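D-alanyl-D-alanine carboxypeptidase (Penicillin binding protein) family protein (Francisella tularensis subsp. tularensis, PDB 6OSU) probably removes the C-terminal D-alanine from peptidoglycan precursor peptides, as a serine-type D-Ala-D-Ala carboxypeptidase of the S11 family. Local coordinates at residues A[220-225]-A[250-255]; A[214-219]-A[245-250]; A[399-404]-A[409-414]; A[332-337]-A[376-381]; A[265-270]-A[312-317]. One frame throughout, in Å; residues are numbered along the deposited sequence.

Contact 1 (A[220-225]-A[250-255])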
# COMPACT_ATOMS: atom_id res chain seq x y z
N CYS A 220 33.33 -1.02 6.95
CA CYS A 220 34.25 -1.13 8.08
C CYS A 220 34.12 -2.47 8.79
O CYS A 220 35.12 -3.04 9.23
CB CYS A 220 34.00 0.01 9.07
SG CYS A 220 34.12 1.66 8.34
N LEU A 221 32.89 -2.98 8.90
CA LEU A 221 32.57 -4.17 9.68
C LEU A 221 33.09 -4.01 11.11
O LEU A 221 34.03 -4.70 11.51
CB LEU A 221 33.15 -5.43 9.03
CG LEU A 221 32.49 -5.88 7.72
CD1 LEU A 221 33.41 -6.82 6.95
CD2 LEU A 221 31.16 -6.56 8.01
N PRO A 222 32.51 -3.10 11.90
CA PRO A 222 33.03 -2.87 13.25
C PRO A 222 32.79 -4.07 14.15
O PRO A 222 31.96 -4.93 13.88
CB PRO A 222 32.24 -1.65 13.73
CG PRO A 222 31.61 -1.07 12.50
CD PRO A 222 31.37 -2.23 11.60
N LYS A 223 33.55 -4.10 15.24
CA LYS A 223 33.42 -5.15 16.24
C LYS A 223 32.66 -4.59 17.44
O LYS A 223 33.07 -3.58 18.03
CB LYS A 223 34.79 -5.68 16.67
CG LYS A 223 34.73 -6.85 17.63
CD LYS A 223 35.48 -8.05 17.07
CE LYS A 223 35.65 -9.14 18.11
NZ LYS A 223 36.51 -10.24 17.62
N PHE A 224 31.55 -5.24 17.79
CA PHE A 224 30.72 -4.82 18.91
C PHE A 224 30.76 -5.87 20.01
O PHE A 224 30.71 -7.08 19.73
CB PHE A 224 29.27 -4.60 18.47
CG PHE A 224 29.11 -3.52 17.43
CD1 PHE A 224 28.93 -3.84 16.10
CD2 PHE A 224 29.16 -2.18 17.80
CE1 PHE A 224 28.79 -2.85 15.15
CE2 PHE A 224 29.02 -1.19 16.85
CZ PHE A 224 28.84 -1.52 15.52
N ASP A 225 30.87 -5.41 21.25
CA ASP A 225 30.71 -6.30 22.39
C ASP A 225 29.31 -6.91 22.39
O ASP A 225 28.31 -6.19 22.27
CB ASP A 225 30.96 -5.55 23.70
CG ASP A 225 31.02 -6.47 24.90
OD1 ASP A 225 31.41 -7.64 24.73
OD2 ASP A 225 30.67 -6.02 26.02
N LYS A 250 35.63 7.72 12.83
CA LYS A 250 34.68 8.78 13.16
C LYS A 250 33.26 8.26 13.26
O LYS A 250 32.51 8.66 14.16
CB LYS A 250 34.76 9.90 12.12
CG LYS A 250 33.84 11.08 12.42
CD LYS A 250 33.70 11.99 11.20
CE LYS A 250 35.00 12.68 10.85
NZ LYS A 250 35.29 13.83 11.76
N LEU A 251 32.86 7.36 12.36
CA LEU A 251 31.51 6.82 12.37
C LEU A 251 31.32 5.78 13.47
O LEU A 251 30.23 5.66 14.03
CB LEU A 251 31.17 6.21 11.01
CG LEU A 251 31.18 7.16 9.82
CD1 LEU A 251 31.00 6.39 8.52
CD2 LEU A 251 30.10 8.22 9.97
N PHE A 252 32.37 5.03 13.79
CA PHE A 252 32.34 4.02 14.85
C PHE A 252 33.50 4.30 15.79
O PHE A 252 34.56 3.65 15.70
CB PHE A 252 32.42 2.61 14.29
CG PHE A 252 31.32 2.27 13.33
CD1 PHE A 252 30.09 1.82 13.79
CD2 PHE A 252 31.52 2.38 11.96
CE1 PHE A 252 29.08 1.50 12.91
CE2 PHE A 252 30.51 2.06 11.08
CZ PHE A 252 29.28 1.62 11.55
N PRO A 253 33.36 5.27 16.71
CA PRO A 253 34.44 5.56 17.65
C PRO A 253 34.74 4.38 18.56
O PRO A 253 34.17 3.30 18.38
CB PRO A 253 33.90 6.76 18.45
CG PRO A 253 32.84 7.36 17.57
CD PRO A 253 32.22 6.20 16.86
N LYS A 254 35.63 4.55 19.53
CA LYS A 254 35.98 3.47 20.45
C LYS A 254 35.26 3.68 21.77
O LYS A 254 35.50 4.68 22.47
CB LYS A 254 37.49 3.40 20.66
CG LYS A 254 38.25 2.95 19.41
CD LYS A 254 39.71 2.61 19.70
CE LYS A 254 40.61 3.83 19.54
NZ LYS A 254 41.98 3.44 19.09
N GLY A 255 34.36 2.76 22.12
CA GLY A 255 33.60 2.83 23.34
C GLY A 255 32.19 3.34 23.19
O GLY A 255 31.42 3.30 24.16
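F252 and P222 form a proline-aromatic CH-pi contact where the C-terminal end of helix 242-251 meets the short strand 223-224, which pairs with strand 231-233. P222 CG stands 3.3 Å from the centroid of the F252 ring and 5° off its normal, so the proline corner rests almost exactly over the middle of one face, nearly equidistant from the ring carbons. F252, the first residue after the helix to leave helical geometry, places CG anti to its carbonyl carbon (chi1 -58°), which turns the ring back toward the proline.

F224 approaches at about a right angle to the F252 side chain and brings its CZ to 4.0 Å from F252 CD1. More loosely, C220 CB lies 4.5 Å from F252 CD2; this cysteine is also tied to the helix by a disulfide to C248. No hydrogen bond links the two segments.

Beyond them, F258 meets the rings of both F224 and F252. With P222 these form a small apolar cluster at one end of the molecule, away from the predicted active-site residues, and R217 covers it from helix 214-220. The backbone carbonyl of F252 is held separately: its O accepts a hydrogen bond from S234 OG.

Contact 2 (A[214-219]-A[245-250])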
# COMPACT_ATOMS: atom_id res chain seq x y z
N ILE A 214 23.96 1.56 6.76
CA ILE A 214 24.28 0.13 6.76
C ILE A 214 25.42 -0.15 5.79
O ILE A 214 26.27 -1.01 6.04
CB ILE A 214 23.02 -0.70 6.44
CG1 ILE A 214 22.05 -0.67 7.62
CG2 ILE A 214 23.38 -2.13 6.07
CD1 ILE A 214 20.86 -1.59 7.46
N ALA A 215 25.46 0.58 4.67
CA ALA A 215 26.57 0.43 3.74
C ALA A 215 27.88 0.84 4.38
O ALA A 215 28.92 0.21 4.13
CB ALA A 215 26.30 1.25 2.48
N ASP A 216 27.87 1.89 5.20
CA ASP A 216 29.08 2.28 5.92
C ASP A 216 29.50 1.21 6.92
O ASP A 216 30.70 1.08 7.21
CB ASP A 216 28.89 3.61 6.64
CG ASP A 216 29.05 4.80 5.71
OD1 ASP A 216 28.15 5.67 5.70
OD2 ASP A 216 30.06 4.86 4.99
N ARG A 217 28.55 0.44 7.45
CA ARG A 217 28.91 -0.63 8.37
C ARG A 217 29.58 -1.78 7.63
O ARG A 217 30.58 -2.33 8.11
CB ARG A 217 27.68 -1.13 9.12
CG ARG A 217 28.03 -2.10 10.24
CD ARG A 217 26.90 -3.07 10.53
NE ARG A 217 27.28 -4.00 11.60
CZ ARG A 217 26.52 -5.01 12.02
NH1 ARG A 217 26.95 -5.80 13.00
NH2 ARG A 217 25.33 -5.22 11.47
N LYS A 218 29.05 -2.16 6.47
CA LYS A 218 29.63 -3.26 5.71
C LYS A 218 31.00 -2.92 5.15
O LYS A 218 31.78 -3.84 4.86
CB LYS A 218 28.68 -3.67 4.57
CG LYS A 218 27.39 -4.32 5.05
CD LYS A 218 26.40 -4.50 3.90
CE LYS A 218 25.02 -4.93 4.39
NZ LYS A 218 24.90 -6.40 4.57
N GLN A 219 31.33 -1.63 5.01
CA GLN A 219 32.68 -1.25 4.61
C GLN A 219 33.67 -1.49 5.75
O GLN A 219 34.74 -2.07 5.55
CB GLN A 219 32.72 0.21 4.18
CG GLN A 219 31.92 0.55 2.94
CD GLN A 219 32.05 2.01 2.56
OE1 GLN A 219 33.04 2.66 2.90
NE2 GLN A 219 31.06 2.53 1.85
N LYS A 245 40.06 4.42 6.66
CA LYS A 245 40.20 3.94 8.03
C LYS A 245 39.74 4.99 9.03
O LYS A 245 39.07 4.66 10.02
CB LYS A 245 41.65 3.54 8.31
CG LYS A 245 41.89 2.05 8.31
CD LYS A 245 43.37 1.74 8.45
CE LYS A 245 43.62 0.24 8.48
NZ LYS A 245 45.08 -0.08 8.46
N ASP A 246 40.08 6.26 8.80
CA ASP A 246 39.69 7.31 9.74
C ASP A 246 38.19 7.58 9.69
O ASP A 246 37.61 7.99 10.70
CB ASP A 246 40.47 8.60 9.45
CG ASP A 246 40.09 9.73 10.40
OD1 ASP A 246 39.91 9.47 11.61
OD2 ASP A 246 39.99 10.89 9.94
N LYS A 247 37.55 7.35 8.54
CA LYS A 247 36.10 7.48 8.49
C LYS A 247 35.43 6.34 9.25
O LYS A 247 34.34 6.52 9.80
CB LYS A 247 35.62 7.54 7.04
CG LYS A 247 35.07 6.24 6.47
CD LYS A 247 34.16 6.53 5.28
CE LYS A 247 33.93 5.30 4.43
NZ LYS A 247 33.16 5.62 3.20
N CYS A 248 36.07 5.17 9.31
CA CYS A 248 35.62 4.13 10.23
C CYS A 248 35.79 4.57 11.68
O CYS A 248 34.98 4.20 12.53
CB CYS A 248 36.38 2.83 9.98
SG CYS A 248 36.11 2.08 8.36
N ASN A 249 36.82 5.37 11.97
CA ASN A 249 37.06 5.79 13.34
C ASN A 249 36.09 6.89 13.77
O ASN A 249 35.75 6.98 14.96
CB ASN A 249 38.50 6.27 13.49
CG ASN A 249 39.49 5.12 13.58
OD1 ASN A 249 40.35 4.96 12.72
ND2 ASN A 249 39.37 4.32 14.64
N LYS A 250 35.63 7.72 12.83
CA LYS A 250 34.68 8.78 13.16
C LYS A 250 33.26 8.26 13.26
O LYS A 250 32.51 8.66 14.16
CB LYS A 250 34.76 9.90 12.12
CG LYS A 250 33.84 11.08 12.42
CD LYS A 250 33.70 11.99 11.20
CE LYS A 250 35.00 12.68 10.85
NZ LYS A 250 35.29 13.83 11.76
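K247 bridges to Q219 and D216, reaching from helix 242-251 across to helix 214-220. Its CB points toward the opposite helix, and the first torsion (chi1 100°) is away from a staggered value, which suggests some strain. From CG onward the chain is extended, and CG and CD serve to carry the tip over to helix 214-220. CE is the first atom to come close, 3.2 Å from Q219 OE1 and 3.9 Å from D216 OD2. NZ then donates a hydrogen bond to Q219 OE1 at 3.0 Å, meeting the carbonyl oxygen with a C=O...N angle of 126° and only 19° out of the carbonyl plane. K247 NZ is also 3.7 Å from D216 OD2, a long salt bridge.

Q219 and D216 lie one turn apart on their helix, and the K247 chain crosses both at about a right angle, so a single nitrogen spans two successive turns. The carboxylate probably helps to stabilise the positive charge, although the link is at the surface.

Helix 214-220 is followed, after the turn at L221 and P222, by strand 223-224, while the loop just past strand 231-233 lies beside helix 242-251: Y235 touches K245 and N249, and S234 touches N249.

Contact 3 (A[399-404]-A[409-414])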
# COMPACT_ATOMS: atom_id res chain seq x y z
N LEU A 399 -21.71 1.71 -21.28
CA LEU A 399 -20.70 0.95 -21.99
C LEU A 399 -20.30 -0.23 -21.11
O LEU A 399 -20.01 -0.06 -19.92
CB LEU A 399 -19.48 1.81 -22.33
CG LEU A 399 -18.44 1.12 -23.23
CD1 LEU A 399 -17.82 2.12 -24.19
CD2 LEU A 399 -17.34 0.42 -22.42
N VAL A 400 -20.30 -1.42 -21.69
CA VAL A 400 -20.16 -2.65 -20.93
C VAL A 400 -18.97 -3.44 -21.47
O VAL A 400 -18.80 -3.57 -22.69
CB VAL A 400 -21.45 -3.49 -20.97
CG1 VAL A 400 -21.23 -4.84 -20.32
CG2 VAL A 400 -22.59 -2.74 -20.27
N ILE A 401 -18.16 -3.96 -20.56
CA ILE A 401 -17.09 -4.90 -20.88
C ILE A 401 -17.55 -6.28 -20.41
O ILE A 401 -17.76 -6.50 -19.21
CB ILE A 401 -15.76 -4.51 -20.21
CG1 ILE A 401 -15.39 -3.07 -20.57
CG2 ILE A 401 -14.65 -5.47 -20.63
CD1 ILE A 401 -15.06 -2.87 -22.02
N THR A 402 -17.71 -7.20 -21.35
CA THR A 402 -18.15 -8.55 -21.05
C THR A 402 -17.04 -9.55 -21.31
O THR A 402 -16.07 -9.27 -22.04
CB THR A 402 -19.39 -8.92 -21.88
OG1 THR A 402 -19.20 -8.54 -23.25
CG2 THR A 402 -20.63 -8.23 -21.33
N LEU A 403 -17.17 -10.73 -20.71
CA LEU A 403 -16.18 -11.80 -20.83
C LEU A 403 -16.62 -12.74 -21.94
O LEU A 403 -17.50 -13.59 -21.74
CB LEU A 403 -16.01 -12.53 -19.51
CG LEU A 403 -14.98 -13.67 -19.53
CD1 LEU A 403 -13.62 -13.12 -19.92
CD2 LEU A 403 -14.93 -14.37 -18.19
N GLY A 404 -16.00 -12.60 -23.11
CA GLY A 404 -16.35 -13.47 -24.22
C GLY A 404 -17.72 -13.15 -24.79
O GLY A 404 -18.19 -12.00 -24.77
N GLU A 409 -20.56 -9.39 -16.89
CA GLU A 409 -20.01 -8.04 -17.02
C GLU A 409 -18.78 -7.88 -16.15
O GLU A 409 -18.81 -8.18 -14.95
CB GLU A 409 -21.06 -7.00 -16.65
CG GLU A 409 -22.25 -6.98 -17.59
CD GLU A 409 -23.22 -5.84 -17.31
OE1 GLU A 409 -22.85 -4.91 -16.56
OE2 GLU A 409 -24.35 -5.88 -17.85
N ILE A 410 -17.69 -7.40 -16.75
CA ILE A 410 -16.47 -7.10 -16.03
C ILE A 410 -16.45 -5.65 -15.56
O ILE A 410 -16.11 -5.36 -14.41
CB ILE A 410 -15.25 -7.42 -16.91
CG1 ILE A 410 -15.15 -8.93 -17.16
CG2 ILE A 410 -13.96 -6.87 -16.31
CD1 ILE A 410 -15.42 -9.76 -15.92
N ALA A 411 -16.84 -4.73 -16.44
CA ALA A 411 -16.91 -3.31 -16.12
C ALA A 411 -18.16 -2.73 -16.76
O ALA A 411 -18.64 -3.23 -17.78
CB ALA A 411 -15.67 -2.56 -16.60
N SER A 412 -18.68 -1.67 -16.15
CA SER A 412 -19.86 -0.98 -16.65
C SER A 412 -19.74 0.49 -16.33
O SER A 412 -19.45 0.85 -15.18
CB SER A 412 -21.14 -1.56 -16.04
OG SER A 412 -22.28 -0.89 -16.54
N ILE A 413 -19.95 1.34 -17.33
CA ILE A 413 -19.82 2.78 -17.13
C ILE A 413 -20.93 3.50 -17.89
O ILE A 413 -21.23 3.14 -19.04
CB ILE A 413 -18.41 3.25 -17.53
CG1 ILE A 413 -18.00 4.49 -16.74
CG2 ILE A 413 -18.29 3.52 -19.03
CD1 ILE A 413 -16.51 4.73 -16.75
N PRO A 414 -21.61 4.46 -17.27
CA PRO A 414 -22.68 5.17 -17.99
C PRO A 414 -22.13 5.96 -19.17
O PRO A 414 -21.06 6.57 -19.10
CB PRO A 414 -23.28 6.09 -16.92
CG PRO A 414 -22.26 6.15 -15.83
CD PRO A 414 -21.55 4.84 -15.85
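I401 and A411 form a hydrogen-bonded pair in the antiparallel hairpin of strands 395-403 and 409-417, part of the sheet in the domain that resembles the C-terminal domain of penicillin-binding protein 5. A classic beta bulge interrupts the pairing: I410 and A411 both face I401. I401 O accepts from I410 N at 2.6 Å, nearly along the carbonyl axis, and more weakly from A411 N at 3.4 Å. In return I401 N gives an almost straight bond to A411 O (2.9 Å, 176°).

The apolar, covered face bears L399, I401, A411 and I413. There I401 CG1 lies 4.0 Å from A411 CB, and L399 CB meets I413 CG2 at 3.9 Å; the methyl CG2 of I413 sits between its own backbone N and carbonyl carbon. Strand 364-369 covers this face, with I364 touching A411 and I413.

The other face is turned more to solvent, with E409 and S412 exposed, although buried V400 still packs closely: its CG1 rests 3.6 Å from E409 CG and also against CD. The E409 carboxylate lies near E381, a like-charged neighbour whose closeness might raise the pKa of either group. S412 OG barely reaches the valine, lying 4.2 Å from V400 CG2.

Contact 4 (A[332-337]-A[376-381])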
# COMPACT_ATOMS: atom_id res chain seq x y z
N LEU A 332 -6.33 -0.89 -19.77
CA LEU A 332 -7.22 0.23 -20.11
C LEU A 332 -8.30 -0.31 -21.03
O LEU A 332 -8.11 -0.39 -22.25
CB LEU A 332 -6.44 1.37 -20.75
CG LEU A 332 -7.27 2.60 -21.10
CD1 LEU A 332 -7.71 3.34 -19.84
CD2 LEU A 332 -6.52 3.53 -22.04
N LEU A 333 -9.44 -0.68 -20.45
CA LEU A 333 -10.51 -1.29 -21.25
C LEU A 333 -11.22 -0.26 -22.12
O LEU A 333 -11.72 -0.60 -23.20
CB LEU A 333 -11.50 -1.99 -20.33
CG LEU A 333 -10.88 -3.03 -19.40
CD1 LEU A 333 -11.86 -3.49 -18.33
CD2 LEU A 333 -10.38 -4.21 -20.20
N TYR A 334 -11.30 0.99 -21.66
CA TYR A 334 -11.95 2.05 -22.42
C TYR A 334 -11.18 3.35 -22.22
O TYR A 334 -11.01 3.80 -21.08
CB TYR A 334 -13.41 2.23 -22.00
CG TYR A 334 -14.09 3.40 -22.68
CD1 TYR A 334 -14.48 3.32 -24.00
CD2 TYR A 334 -14.33 4.58 -21.99
CE1 TYR A 334 -15.10 4.38 -24.63
CE2 TYR A 334 -14.95 5.65 -22.61
CZ TYR A 334 -15.34 5.55 -23.93
OH TYR A 334 -15.95 6.61 -24.55
N LYS A 335 -10.71 3.93 -23.31
CA LYS A 335 -10.07 5.24 -23.30
C LYS A 335 -11.14 6.32 -23.36
O LYS A 335 -12.02 6.27 -24.23
CB LYS A 335 -9.10 5.37 -24.47
CG LYS A 335 -8.30 6.66 -24.49
CD LYS A 335 -7.39 6.71 -25.71
CE LYS A 335 -6.57 5.44 -25.85
NZ LYS A 335 -5.46 5.58 -26.84
N ALA A 336 -11.08 7.27 -22.44
CA ALA A 336 -12.13 8.28 -22.32
C ALA A 336 -12.30 9.05 -23.62
O ALA A 336 -11.35 9.24 -24.39
CB ALA A 336 -11.82 9.24 -21.18
N ASN A 337 -13.54 9.47 -23.88
CA ASN A 337 -13.94 10.23 -25.06
C ASN A 337 -13.83 9.43 -26.36
O ASN A 337 -13.80 10.02 -27.45
CB ASN A 337 -13.14 11.53 -25.19
CG ASN A 337 -13.00 12.27 -23.87
OD1 ASN A 337 -13.95 12.35 -23.09
ND2 ASN A 337 -11.81 12.79 -23.60
N LEU A 376 -12.13 -10.17 -23.66
CA LEU A 376 -12.99 -9.06 -23.30
C LEU A 376 -13.55 -8.39 -24.55
O LEU A 376 -12.92 -8.37 -25.60
CB LEU A 376 -12.22 -8.05 -22.45
CG LEU A 376 -11.56 -8.66 -21.21
CD1 LEU A 376 -10.60 -7.69 -20.56
CD2 LEU A 376 -12.62 -9.11 -20.20
N LYS A 377 -14.77 -7.85 -24.42
CA LYS A 377 -15.46 -7.23 -25.54
C LYS A 377 -16.20 -5.99 -25.06
O LYS A 377 -16.86 -6.02 -24.02
CB LYS A 377 -16.45 -8.21 -26.20
CG LYS A 377 -15.82 -9.47 -26.79
CD LYS A 377 -15.03 -9.18 -28.06
CE LYS A 377 -14.32 -10.44 -28.57
NZ LYS A 377 -13.63 -10.24 -29.88
N GLN A 378 -16.08 -4.90 -25.82
CA GLN A 378 -16.82 -3.68 -25.53
C GLN A 378 -18.25 -3.80 -26.06
O GLN A 378 -18.48 -4.27 -27.17
CB GLN A 378 -16.15 -2.47 -26.17
CG GLN A 378 -14.96 -1.92 -25.41
CD GLN A 378 -14.58 -0.52 -25.86
OE1 GLN A 378 -15.12 -0.01 -26.85
NE2 GLN A 378 -13.67 0.11 -25.14
N GLY A 379 -19.20 -3.35 -25.25
CA GLY A 379 -20.59 -3.37 -25.65
C GLY A 379 -21.34 -2.19 -25.06
O GLY A 379 -20.99 -1.68 -23.99
N ILE A 380 -22.37 -1.76 -25.78
CA ILE A 380 -23.25 -0.69 -25.32
C ILE A 380 -24.58 -1.32 -24.91
O ILE A 380 -25.28 -1.90 -25.75
CB ILE A 380 -23.46 0.38 -26.40
CG1 ILE A 380 -22.13 1.00 -26.80
CG2 ILE A 380 -24.40 1.46 -25.89
CD1 ILE A 380 -21.41 1.70 -25.66
N GLU A 381 -24.91 -1.23 -23.63
CA GLU A 381 -26.21 -1.65 -23.13
C GLU A 381 -27.10 -0.41 -23.03
O GLU A 381 -26.92 0.42 -22.13
CB GLU A 381 -26.10 -2.35 -21.77
CG GLU A 381 -27.47 -2.56 -21.12
CD GLU A 381 -27.42 -3.46 -19.90
OE1 GLU A 381 -26.40 -3.46 -19.19
OE2 GLU A 381 -28.43 -4.16 -19.66
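Q378 donates from NE2 to the backbone O of L333, a 2.8 Å hydrogen bond bent to 148° at the hydrogen. The donor arrives in the plane of the carbonyl, on a lone pair, and the oxygen lies close to the amide's own plane, so the bond runs nearly within the plane of each group despite its bend. An extended chain beyond CG lets Q378 span the gap, and NE2 also comes to 3.5 Å from Y334 CD1, at the edge of the tyrosine ring and near its plane. Amide and ring planes stand 48° apart.

Two strands of different sheets face each other here. Strand 328-334 pairs with strand 364-369 in a two-stranded sheet, whereas strand 376-382 is an outer strand of the five-stranded sheet; their local axes run 25° apart at a closest approach of 8.5 Å, too wide for backbone pairing. L333 and Y334 form a classic beta bulge opposite I364.

L333 also contributes an apolar contact. Its CD2 meets L376 CD1 at 3.5 Å, methyl against methyl, the two side chains crossing at about a right angle. L376 and L333 both touch I401 of the adjoining strand 395-403. At the far end of Y334 the OH is bonded to S338 O and to S360 N, which hold the ring at its other end.

Contact 5 (A[265-270]-A[312-317])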
# COMPACT_ATOMS: atom_id res chain seq x y z
N ASN A 265 9.91 -6.78 9.16
CA ASN A 265 9.13 -7.20 8.01
C ASN A 265 9.99 -8.18 7.22
O ASN A 265 10.82 -7.79 6.39
CB ASN A 265 8.69 -6.01 7.17
CG ASN A 265 7.85 -6.42 5.97
OD1 ASN A 265 7.41 -7.56 5.87
ND2 ASN A 265 7.63 -5.48 5.06
N ARG A 266 9.79 -9.47 7.48
CA ARG A 266 10.61 -10.50 6.86
C ARG A 266 10.49 -10.48 5.34
O ARG A 266 11.41 -10.92 4.64
CB ARG A 266 10.22 -11.88 7.40
CG ARG A 266 10.56 -12.10 8.86
CD ARG A 266 12.05 -11.93 9.08
NE ARG A 266 12.82 -12.67 8.08
CZ ARG A 266 14.13 -12.53 7.88
NH1 ARG A 266 14.82 -11.68 8.63
NH2 ARG A 266 14.74 -13.24 6.94
N LEU A 267 9.37 -9.96 4.81
CA LEU A 267 9.15 -9.97 3.37
C LEU A 267 10.23 -9.20 2.62
O LEU A 267 10.52 -9.52 1.46
CB LEU A 267 7.78 -9.37 3.06
CG LEU A 267 6.66 -10.35 2.69
CD1 LEU A 267 6.47 -11.38 3.79
CD2 LEU A 267 5.37 -9.59 2.44
N LEU A 268 10.84 -8.19 3.25
CA LEU A 268 11.90 -7.44 2.59
C LEU A 268 13.03 -8.36 2.13
O LEU A 268 13.60 -8.15 1.06
CB LEU A 268 12.46 -6.37 3.54
CG LEU A 268 11.55 -5.22 3.94
CD1 LEU A 268 12.32 -4.23 4.80
CD2 LEU A 268 10.97 -4.54 2.70
N PHE A 269 13.34 -9.38 2.93
CA PHE A 269 14.45 -10.27 2.63
C PHE A 269 14.04 -11.46 1.78
O PHE A 269 14.86 -11.98 1.01
CB PHE A 269 15.08 -10.78 3.93
CG PHE A 269 15.33 -9.70 4.95
CD1 PHE A 269 16.56 -9.08 5.04
CD2 PHE A 269 14.32 -9.31 5.82
CE1 PHE A 269 16.79 -8.08 5.98
CE2 PHE A 269 14.53 -8.31 6.76
CZ PHE A 269 15.77 -7.70 6.84
N THR A 270 12.79 -11.91 1.88
CA THR A 270 12.34 -13.14 1.25
C THR A 270 11.56 -12.91 -0.04
O THR A 270 11.78 -13.62 -1.03
CB THR A 270 11.48 -13.95 2.22
OG1 THR A 270 10.32 -13.19 2.60
CG2 THR A 270 12.28 -14.31 3.46
N LYS A 312 3.08 -17.34 10.08
CA LYS A 312 1.86 -17.35 9.27
C LYS A 312 1.57 -15.97 8.70
O LYS A 312 1.11 -15.85 7.56
CB LYS A 312 0.69 -17.84 10.11
CG LYS A 312 0.55 -19.35 10.19
CD LYS A 312 -0.55 -19.71 11.17
CE LYS A 312 -1.29 -20.97 10.75
NZ LYS A 312 -2.50 -21.17 11.59
N ARG A 313 1.83 -14.92 9.48
CA ARG A 313 1.67 -13.55 8.98
C ARG A 313 2.50 -13.33 7.72
O ARG A 313 2.02 -12.73 6.75
CB ARG A 313 2.09 -12.56 10.07
CG ARG A 313 2.23 -11.12 9.61
CD ARG A 313 3.12 -10.34 10.57
NE ARG A 313 4.51 -10.75 10.44
CZ ARG A 313 5.46 -10.49 11.34
NH1 ARG A 313 5.16 -9.84 12.46
NH2 ARG A 313 6.70 -10.91 11.13
N ASP A 314 3.74 -13.81 7.71
CA ASP A 314 4.59 -13.67 6.53
C ASP A 314 4.21 -14.67 5.44
O ASP A 314 4.23 -14.33 4.26
CB ASP A 314 6.05 -13.85 6.93
CG ASP A 314 6.51 -12.79 7.92
OD1 ASP A 314 5.99 -11.66 7.86
OD2 ASP A 314 7.39 -13.09 8.75
N SER A 315 3.85 -15.89 5.83
CA SER A 315 3.45 -16.90 4.86
C SER A 315 2.19 -16.47 4.11
O SER A 315 2.13 -16.53 2.88
CB SER A 315 3.23 -18.24 5.56
OG SER A 315 2.60 -19.18 4.70
N GLU A 316 1.17 -16.02 4.84
CA GLU A 316 -0.12 -15.73 4.22
C GLU A 316 -0.07 -14.43 3.42
O GLU A 316 -0.77 -14.31 2.41
CB GLU A 316 -1.21 -15.69 5.29
CG GLU A 316 -1.40 -17.02 5.99
CD GLU A 316 -2.38 -16.95 7.14
OE1 GLU A 316 -3.39 -16.24 7.01
OE2 GLU A 316 -2.14 -17.61 8.17
N SER A 317 0.74 -13.46 3.85
CA SER A 317 0.89 -12.24 3.06
C SER A 317 1.59 -12.53 1.74
O SER A 317 1.20 -12.00 0.69
CB SER A 317 1.65 -11.18 3.85
OG SER A 317 0.89 -10.71 4.94
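The start of the short helical turn around 267-270 packs against the long helix 310-327, with L267 and the preceding R266 on one side and D314 and S317 on the other. N265, just ahead of the turn, gives a capping bond, its OD1 accepting from L267 N at 3.3 Å, with the donor well above the carbonyl plane.

D314 is the centre of the contact. Its OD2 lies 3.3 Å from R266 CG, against the aliphatic stem and not the charged end: the arginine bends at chi2 and chi3, and its guanidinium turns back to lie with one face by F269 CD2. R266 NE remains 5.5 Å from D314 OD2, where a weak attraction is possible, though no salt bridge forms. The carboxylate is instead held from its own helix, by R313 NE donating to D314 OD1 at 3.1 Å from above the carboxylate plane, with weaker bonds from R313 NH2. This probably steadies the negative charge.

L267 slides past D314 in the opposite direction, placing CD1 3.7 Å from D314 O and next to its CB, while L267 CD2 looks toward S317 CB at 4.3 Å. Strand 288-295 borders the contact, with S291 touching L267 and L289 touching R313 and S317. The side chain of L267 is about 11 Å from that of K278, predicted to bind substrate. S317 turns its hydroxyl back into its helix, OG donating to R313 O at 2.9 Å.

The contacts fall into two pairs and a fifth between them. Contacts 1 and 2 have centres about 8 Å apart, both use helix 242-251 and are stitched by the disulfide C220 SG–C248 SG at 2.0 Å. Contacts 3 and 4 lie about 7 Å apart, centre to centre, in the C-terminal domain, where strands 376-382 and 395-403 are sheet neighbours; T402 N and K377 O, 3.0 Å apart, probably hydrogen-bond between them. The pairs sit on opposite sides of the chain's centre, contacts 1 and 4 about 62 Å apart centre to centre. Contact 5, about 31 Å from contact 1 and 38 Å from contact 4 between centres, brings its L267 side chain about 11 Å from that of K278, predicted to bind substrate; its helix 310-327 leads directly into strand 328-334.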